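Side-chain contact in acetyltransferase (Escherichia coli, PDB 7BYY), which probably transfers the acetyl group of acetyl-CoA to the amino group of glycyl-tRNA, acting as the toxin of a toxin-antitoxin system: residues 57-62 against 66-71. The protein carries 1 engineered substitution. Residues are numbered along the deposited sequence; the frame is centred on the assembly and turned at random.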
loop_
_atom_site.group_PDB
_atom_site.type_symbol
_atom_site.label_atom_id
_atom_site.label_comp_id
_atom_site.label_asym_id
_atom_site.label_seq_id
_atom_site.Cartn_x
_atom_site.Cartn_y
_atom_site.Cartn_z
ATOM N N LYS A 57 -11.725 -5.336 7.794
ATOM C CA LYS A 57 -12.253 -4.543 8.895
ATOM C C LYS A 57 -13.633 -5.072 9.258
ATOM O O LYS A 57 -14.486 -5.241 8.380
ATOM C CB LYS A 57 -12.332 -3.063 8.519
ATOM C CG LYS A 57 -11.159 -2.245 9.013
ATOM C CD LYS A 57 -11.206 -2.072 10.522
ATOM C CE LYS A 57 -9.813 -1.852 11.087
ATOM N NZ LYS A 57 -9.035 -0.895 10.254
ATOM N N ALA A 58 -13.847 -5.332 10.545
ATOM C CA ALA A 58 -15.076 -5.948 11.021
ATOM C C ALA A 58 -15.854 -4.986 11.910
ATOM O O ALA A 58 -15.276 -4.144 12.603
ATOM C CB ALA A 58 -14.782 -7.239 11.794
ATOM N N LEU A 59 -17.177 -5.126 11.877
ATOM C CA LEU A 59 -18.081 -4.428 12.785
ATOM C C LEU A 59 -18.734 -5.469 13.681
ATOM O O LEU A 59 -19.586 -6.239 13.228
ATOM C CB LEU A 59 -19.131 -3.632 12.016
ATOM C CG LEU A 59 -18.815 -2.156 11.800
ATOM C CD1 LEU A 59 -20.083 -1.384 11.482
ATOM C CD2 LEU A 59 -18.113 -1.580 13.019
ATOM N N ILE A 60 -18.339 -5.488 14.949
ATOM C CA ILE A 60 -18.802 -6.481 15.909
ATOM C C ILE A 60 -19.719 -5.800 16.915
ATOM O O ILE A 60 -19.465 -4.665 17.334
ATOM C CB ILE A 60 -17.616 -7.165 16.617
ATOM C CG1 ILE A 60 -16.612 -7.688 15.584
ATOM C CG2 ILE A 60 -18.101 -8.289 17.525
ATOM C CD1 ILE A 60 -17.218 -8.616 14.550
ATOM N N ASP A 61 -20.796 -6.489 17.285
ATOM C CA ASP A 61 -21.653 -6.032 18.371
ATOM C C ASP A 61 -20.981 -6.365 19.695
ATOM O O ASP A 61 -20.641 -7.525 19.946
ATOM C CB ASP A 61 -23.031 -6.685 18.281
ATOM C CG ASP A 61 -23.996 -6.154 19.326
ATOM O OD1 ASP A 61 -24.346 -4.958 19.254
ATOM O OD2 ASP A 61 -24.404 -6.930 20.218
ATOM N N ARG A 62 -20.776 -5.353 20.539
ATOM C CA ARG A 62 -20.081 -5.589 21.800
ATOM C C ARG A 62 -20.861 -6.538 22.700
ATOM O O ARG A 62 -20.261 -7.338 23.428
ATOM C CB ARG A 62 -19.825 -4.262 22.515
ATOM C CG ARG A 62 -19.066 -4.396 23.826
ATOM C CD ARG A 62 -19.132 -3.107 24.624
ATOM N NE ARG A 62 -20.491 -2.573 24.671
ATOM C CZ ARG A 62 -21.425 -2.974 25.527
ATOM N NH1 ARG A 62 -22.636 -2.429 25.492
ATOM N NH2 ARG A 62 -21.151 -3.917 26.419
ATOM N N GLU A 66 -21.982 -10.513 17.381
ATOM C CA GLU A 66 -22.384 -10.837 16.018
ATOM C C GLU A 66 -21.641 -9.982 14.995
ATOM O O GLU A 66 -21.288 -8.825 15.245
ATOM C CB GLU A 66 -23.892 -10.646 15.848
ATOM C CG GLU A 66 -24.741 -11.787 16.388
ATOM C CD GLU A 66 -26.033 -11.967 15.610
ATOM O OE1 GLU A 66 -26.203 -11.282 14.579
ATOM O OE2 GLU A 66 -26.876 -12.797 16.022
ATOM N N LEU A 67 -21.414 -10.571 13.824
ATOM C CA LEU A 67 -20.722 -9.895 12.730
ATOM C C LEU A 67 -21.725 -8.999 12.017
ATOM O O LEU A 67 -22.577 -9.474 11.262
ATOM C CB LEU A 67 -20.100 -10.912 11.780
ATOM C CG LEU A 67 -19.309 -10.342 10.598
ATOM C CD1 LEU A 67 -18.219 -9.397 11.083
ATOM C CD2 LEU A 67 -18.719 -11.461 9.754
ATOM N N ILE A 68 -21.626 -7.692 12.258
ATOM C CA ILE A 68 -22.560 -6.750 11.653
ATOM C C ILE A 68 -22.149 -6.431 10.222
ATOM O O ILE A 68 -22.969 -6.476 9.297
ATOM C CB ILE A 68 -22.660 -5.477 12.512
ATOM C CG1 ILE A 68 -23.344 -5.795 13.843
ATOM C CG2 ILE A 68 -23.407 -4.380 11.765
ATOM C CD1 ILE A 68 -22.888 -4.922 14.994
ATOM N N GLY A 69 -20.876 -6.110 10.016
ATOM C CA GLY A 69 -20.390 -5.800 8.686
ATOM C C GLY A 69 -18.957 -6.250 8.504
ATOM O O GLY A 69 -18.229 -6.507 9.469
ATOM N N ILE A 70 -18.560 -6.345 7.236
ATOM C CA ILE A 70 -17.203 -6.714 6.862
ATOM C C ILE A 70 -16.721 -5.747 5.790
ATOM O O ILE A 70 -17.511 -5.088 5.109
ATOM C CB ILE A 70 -17.106 -8.173 6.360
ATOM C CG1 ILE A 70 -15.708 -8.737 6.617
ATOM C CG2 ILE A 70 -17.458 -8.258 4.881
ATOM C CD1 ILE A 70 -15.379 -8.903 8.076
ATOM N N CYS A 71 -15.400 -5.668 5.650
ATOM C CA CYS A 71 -14.803 -4.743 4.693
ATOM C C CYS A 71 -13.392 -5.218 4.379
ATOM O O CYS A 71 -12.513 -5.142 5.242
ATOM C CB CYS A 71 -14.793 -3.332 5.259
ATOM S SG CYS A 71 -13.762 -2.211 4.331
#
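With CG1 of Ile60 anti to its carbonyl carbon (chi1 -51°) and CG of Leu67 anti to its backbone N (chi1 -179°), the ends of both side chains lean over the gap between antiparallel strands, and their CD1 atoms meet at 3.7 Å. Small Ala58 leaves room beside them: its CB touches both Leu67 CD1 and, at 4.1 Å, Ile70 CD1, so branched aliphatic groups close over one face of this hairpin. The pairing contains a classic beta bulge, in which Ile68 and Gly69 both oppose Leu59. Leu59 O takes Ile68 N at 2.7 Å, nearly along the C=O axis, and Gly69 N only weakly, at 3.5 Å. CB of Leu59 lies 3.6 Å from Gly69 N, against the bare backbone of the glycine. The bulge turns Ile68 toward the partner strand, where its CD1 packs on Asp61 CB at 3.7 Å. At the turn, Asp61 OD2 accepts a hydrogen bond from Ser64 N, and Glu66 OE1 forms a salt bridge with Lys108. In the mixed sheet of this GNAT fold, strand 13-17 lies beyond 55-61, pairing with Ala58 and Ile60, while helix 114-132 covers the face of Leu59 and Cys71 through Leu118 and Phe122.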